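PDB 2YWD: pyridoxal 5'-phosphate synthase subunit PdxT from Thermus thermophilus, which probably hydrolyses glutamine to glutamate and ammonia, the ammonia passing to the PdxS subunit for the synthesis of pyridoxal 5'-phosphate. Local coordinates for residues 130-135 and 174-179; 19-24 and 180-185. All coordinates share one frame; numbering follows the deposited sequence.

Interaction 1: 130-135 and 174-179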
# COMPACT_ATOMS: atom_id res chain seq x y z
N SER A 130 1.09 4.84 18.80
CA SER A 130 -0.32 5.06 18.46
C SER A 130 -0.46 5.84 17.15
O SER A 130 0.18 6.86 16.96
CB SER A 130 -1.02 5.83 19.58
OG SER A 130 -2.37 6.08 19.25
N PHE A 131 -1.31 5.34 16.25
CA PHE A 131 -1.53 5.99 14.96
C PHE A 131 -3.02 5.98 14.64
O PHE A 131 -3.69 4.96 14.82
CB PHE A 131 -0.77 5.24 13.86
CG PHE A 131 -0.69 6.00 12.56
CD1 PHE A 131 0.34 6.92 12.34
CD2 PHE A 131 -1.65 5.83 11.57
CE1 PHE A 131 0.40 7.66 11.15
CE2 PHE A 131 -1.60 6.56 10.38
CZ PHE A 131 -0.57 7.48 10.17
N HIS A 132 -3.53 7.11 14.18
CA HIS A 132 -4.95 7.24 13.85
C HIS A 132 -5.27 6.57 12.52
O HIS A 132 -4.83 7.03 11.46
CB HIS A 132 -5.34 8.72 13.79
CG HIS A 132 -6.81 8.95 13.63
ND1 HIS A 132 -7.73 8.56 14.58
CD2 HIS A 132 -7.52 9.52 12.63
CE1 HIS A 132 -8.95 8.87 14.17
NE2 HIS A 132 -8.85 9.46 12.99
N GLY A 133 -6.06 5.50 12.58
CA GLY A 133 -6.41 4.77 11.37
C GLY A 133 -7.73 5.19 10.74
O GLY A 133 -8.78 5.14 11.37
N VAL A 134 -7.66 5.60 9.47
CA VAL A 134 -8.84 6.02 8.72
C VAL A 134 -9.21 4.92 7.74
O VAL A 134 -8.44 4.60 6.83
CB VAL A 134 -8.56 7.34 7.96
CG1 VAL A 134 -9.78 7.72 7.12
CG2 VAL A 134 -8.24 8.46 8.96
N PHE A 135 -10.39 4.34 7.93
CA PHE A 135 -10.88 3.24 7.10
C PHE A 135 -12.08 3.66 6.22
O PHE A 135 -13.05 4.24 6.71
CB PHE A 135 -11.31 2.07 7.99
CG PHE A 135 -10.20 1.47 8.81
CD1 PHE A 135 -9.58 0.28 8.42
CD2 PHE A 135 -9.78 2.08 10.00
CE1 PHE A 135 -8.57 -0.30 9.20
CE2 PHE A 135 -8.77 1.51 10.78
CZ PHE A 135 -8.17 0.32 10.39
N GLU A 174 -2.41 8.51 4.76
CA GLU A 174 -2.33 9.77 4.04
C GLU A 174 -3.56 10.64 4.29
O GLU A 174 -3.60 11.80 3.86
CB GLU A 174 -2.16 9.53 2.53
CG GLU A 174 -3.45 9.14 1.80
CD GLU A 174 -3.85 7.69 1.99
OE1 GLU A 174 -3.25 7.00 2.84
OE2 GLU A 174 -4.78 7.24 1.28
N LEU A 175 -4.56 10.09 4.96
CA LEU A 175 -5.76 10.87 5.26
C LEU A 175 -5.68 11.49 6.64
O LEU A 175 -6.69 11.93 7.21
CB LEU A 175 -7.02 10.01 5.12
CG LEU A 175 -7.36 9.67 3.66
CD1 LEU A 175 -8.69 8.94 3.59
CD2 LEU A 175 -7.42 10.97 2.85
N THR A 176 -4.46 11.53 7.18
CA THR A 176 -4.18 12.14 8.47
C THR A 176 -3.00 13.05 8.18
O THR A 176 -2.42 12.99 7.10
CB THR A 176 -3.73 11.11 9.54
OG1 THR A 176 -2.40 10.67 9.25
CG2 THR A 176 -4.66 9.90 9.55
N GLU A 177 -2.63 13.90 9.14
CA GLU A 177 -1.49 14.77 8.93
C GLU A 177 -0.24 14.20 9.61
O GLU A 177 0.80 14.84 9.65
CB GLU A 177 -1.79 16.18 9.47
CG GLU A 177 -2.93 16.86 8.73
CD GLU A 177 -2.93 18.36 8.92
OE1 GLU A 177 -1.90 18.99 8.59
OE2 GLU A 177 -3.95 18.91 9.39
N ASP A 178 -0.38 12.98 10.12
CA ASP A 178 0.71 12.28 10.80
C ASP A 178 1.57 11.57 9.74
O ASP A 178 1.10 10.64 9.09
CB ASP A 178 0.11 11.24 11.76
CG ASP A 178 1.15 10.61 12.67
OD1 ASP A 178 2.35 10.61 12.31
OD2 ASP A 178 0.76 10.09 13.74
N PRO A 179 2.83 12.01 9.56
CA PRO A 179 3.71 11.39 8.57
C PRO A 179 4.60 10.26 9.08
O PRO A 179 5.43 9.75 8.34
CB PRO A 179 4.53 12.58 8.09
CG PRO A 179 4.80 13.29 9.39
CD PRO A 179 3.44 13.23 10.11
O HOH W 1 -1.93 9.57 14.15
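Phe-131 sends the CE1 side of its ring to the carboxylate of Asp-178, with CE1 3.4 Å from CG; the ring and carboxylate planes lie 41° apart. CZ of the same ring approaches Thr-176 OG1. Next on the strand, His-132 has its carbonyl oxygen 3.5 Å from Thr-176 CG2, which also meets the imidazole at its edge. The methyl packs against Val-134 CG2, 3.9 Å away, while Val-134 CG1 meets Leu-175 CD1 at 3.9 Å, the two side chains crossing at about a right angle. No direct hydrogen bond joins the strand 130-135 to the loop 174-179. A water bridges them instead, accepting from His-132 N at 2.9 Å and donating to Asp-178 OD2 at 2.8 Å.

Behind this shell, Thr-176 OG1 accepts from Asp-178 N in an ST turn and is also hydrogen-bonded to Pro-173 O; chi1 of 73° sets the hydroxyl between the backbone N and carbonyl carbon, leaving CG2 for the strand. Residues 174-179 open with Glu-174, the predicted charge-relay acid, whose OE2 is hydrogen-bonded to His-172 ND1. The direct touch between 174-179 and the hairpin strand is thus van der Waals contact, partly of carbon with polar atoms. Asp-178 is held by both oxygens: OD1 caps the backbone N of Arg-180, at the start of helix 180-189, and OD2 pairs with the Arg-180 guanidinium while reaching His-132 N through water.

Interaction 2: 19-24 and 180-185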
# COMPACT_ATOMS: atom_id res chain seq x y z
N GLU A 19 1.06 14.89 -0.80
CA GLU A 19 0.94 15.91 0.23
C GLU A 19 1.52 15.41 1.55
O GLU A 19 2.22 16.15 2.24
CB GLU A 19 -0.53 16.29 0.43
CG GLU A 19 -1.16 16.97 -0.77
CD GLU A 19 -2.65 17.18 -0.60
OE1 GLU A 19 -3.27 17.78 -1.50
OE2 GLU A 19 -3.19 16.75 0.44
N ALA A 20 1.23 14.16 1.88
CA ALA A 20 1.74 13.58 3.12
C ALA A 20 3.26 13.51 3.07
O ALA A 20 3.93 13.75 4.07
CB ALA A 20 1.15 12.19 3.33
N LEU A 21 3.80 13.18 1.90
CA LEU A 21 5.25 13.07 1.73
C LEU A 21 5.96 14.42 1.85
O LEU A 21 7.15 14.46 2.16
CB LEU A 21 5.58 12.41 0.39
CG LEU A 21 5.30 10.90 0.34
CD1 LEU A 21 5.44 10.38 -1.09
CD2 LEU A 21 6.29 10.19 1.26
N LYS A 22 5.25 15.51 1.59
CA LYS A 22 5.86 16.83 1.70
C LYS A 22 6.31 17.08 3.14
O LYS A 22 7.32 17.74 3.38
CB LYS A 22 4.88 17.92 1.28
CG LYS A 22 4.52 17.90 -0.20
CD LYS A 22 3.59 19.05 -0.57
CE LYS A 22 2.26 18.97 0.16
NZ LYS A 22 1.30 20.04 -0.25
N ARG A 23 5.57 16.54 4.10
CA ARG A 23 5.90 16.72 5.51
C ARG A 23 7.22 16.04 5.87
O ARG A 23 7.78 16.26 6.94
CB ARG A 23 4.78 16.19 6.41
CG ARG A 23 3.46 16.93 6.22
CD ARG A 23 2.53 16.75 7.41
NE ARG A 23 1.26 17.44 7.19
CZ ARG A 23 0.31 17.02 6.36
NH1 ARG A 23 0.47 15.90 5.67
NH2 ARG A 23 -0.80 17.73 6.21
N LEU A 24 7.70 15.19 4.97
CA LEU A 24 8.96 14.50 5.18
C LEU A 24 10.04 15.17 4.33
O LEU A 24 11.16 14.67 4.21
CB LEU A 24 8.84 13.02 4.79
CG LEU A 24 7.86 12.17 5.62
CD1 LEU A 24 7.97 10.71 5.19
CD2 LEU A 24 8.18 12.29 7.10
N ARG A 180 4.42 9.87 10.34
CA ARG A 180 5.25 8.83 10.92
C ARG A 180 5.21 7.46 10.25
O ARG A 180 6.22 6.75 10.25
CB ARG A 180 4.94 8.68 12.41
CG ARG A 180 5.44 9.85 13.25
CD ARG A 180 5.12 9.60 14.71
NE ARG A 180 3.69 9.44 14.89
CZ ARG A 180 3.13 8.65 15.79
NH1 ARG A 180 3.89 7.93 16.61
NH2 ARG A 180 1.81 8.58 15.88
N LEU A 181 4.07 7.07 9.69
CA LEU A 181 4.01 5.78 9.02
C LEU A 181 4.73 5.90 7.68
O LEU A 181 5.38 4.95 7.23
CB LEU A 181 2.55 5.33 8.83
CG LEU A 181 2.35 3.91 8.28
CD1 LEU A 181 3.28 2.92 8.99
CD2 LEU A 181 0.88 3.50 8.46
N HIS A 182 4.64 7.06 7.05
CA HIS A 182 5.34 7.27 5.78
C HIS A 182 6.85 7.26 6.03
O HIS A 182 7.61 6.69 5.24
CB HIS A 182 4.93 8.60 5.14
CG HIS A 182 3.61 8.55 4.44
ND1 HIS A 182 2.41 8.53 5.11
CD2 HIS A 182 3.31 8.52 3.12
CE1 HIS A 182 1.42 8.48 4.23
NE2 HIS A 182 1.94 8.47 3.02
N ARG A 183 7.28 7.89 7.11
CA ARG A 183 8.71 7.93 7.44
C ARG A 183 9.20 6.51 7.73
O ARG A 183 10.29 6.12 7.33
CB ARG A 183 8.97 8.84 8.64
CG ARG A 183 10.42 8.82 9.15
CD ARG A 183 11.41 9.22 8.07
NE ARG A 183 11.40 10.65 7.80
CZ ARG A 183 12.03 11.22 6.77
NH1 ARG A 183 12.71 10.48 5.91
NH2 ARG A 183 11.99 12.54 6.62
N TYR A 184 8.37 5.73 8.44
CA TYR A 184 8.71 4.35 8.76
C TYR A 184 9.00 3.61 7.45
O TYR A 184 9.97 2.85 7.35
CB TYR A 184 7.54 3.68 9.49
CG TYR A 184 7.71 2.20 9.72
CD1 TYR A 184 8.51 1.72 10.76
CD2 TYR A 184 7.08 1.27 8.89
CE1 TYR A 184 8.68 0.34 10.96
CE2 TYR A 184 7.25 -0.10 9.08
CZ TYR A 184 8.05 -0.56 10.12
OH TYR A 184 8.21 -1.91 10.31
N PHE A 185 8.16 3.85 6.45
CA PHE A 185 8.32 3.23 5.14
C PHE A 185 9.60 3.68 4.45
O PHE A 185 10.36 2.86 3.91
CB PHE A 185 7.11 3.54 4.25
CG PHE A 185 7.28 3.09 2.82
CD1 PHE A 185 7.60 1.77 2.52
CD2 PHE A 185 7.13 4.00 1.77
CE1 PHE A 185 7.77 1.36 1.20
CE2 PHE A 185 7.31 3.60 0.44
CZ PHE A 185 7.63 2.27 0.16
O HOH W 2 13.33 12.27 3.59
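His-182 has CG anti to its carbonyl carbon (chi1 -79°), bringing the imidazole to helix 14-22, whereas Arg-183 has CG anti to its N, and its chain, bent at chi2 and chi3, slides past Leu-24 with NE 3.7 Å from CD2 of the leucine. The contact joins the first helix, with the residues after it, to the last helix of a class I glutamine amidotransferase fold, where both pack on the central mixed sheet. Ala-20 CB makes a CH-pi contact over one face of the His-182 ring, 4.0 Å from the centroid and 21° off the normal. Leu-21 crosses the ring at about a right angle, Leu-21 CD2 lying 3.9 Å from His-182 CD2. Beyond the pair, His-182 NE2 is hydrogen-bonded to His-17, and Ile-44 of strand 42-45 touches the imidazole.

Leu-24 lies against helix 180-189: CD1 is 3.7 Å from His-182 CB and 3.5 Å from Arg-183 N, while CB sits over a face of the guanidinium. Arg-183 NH2 gives Leu-24 O a weak hydrogen bond of 3.3 Å, bent to 120°. An alanine in place of Arg-183 would probably leave that carbonyl without its side-chain donor and Leu-24 CB and CD2 without the guanidinium beside them. A water in the guanidinium plane accepts from Arg-183 NH1 at 3.0 Å and donates to Leu-24 O.

In the fold
Interaction 2 is the buried contact, the first helix, with the residues after it, and the last helix meeting over the main sheet through leucine, alanine and imidazole, with a weak polar link at its margin. Interaction 1 lies at the surface, where a hairpin strand meets a loop, and its chemistry is more mixed, with a carboxylate and a water beside the apolar groups. Residues 174-179 run straight into helix 180-189, so consecutive pieces of chain serve both contacts, whose centres are about 11 Å apart. Further ties cross between them: Arg-23 forms a salt bridge with Glu-177, Arg-180 reaches Ser-130 O, Pro-179 packs on Leu-24, and His-182 lies against Glu-174, itself a predicted charge-relay residue.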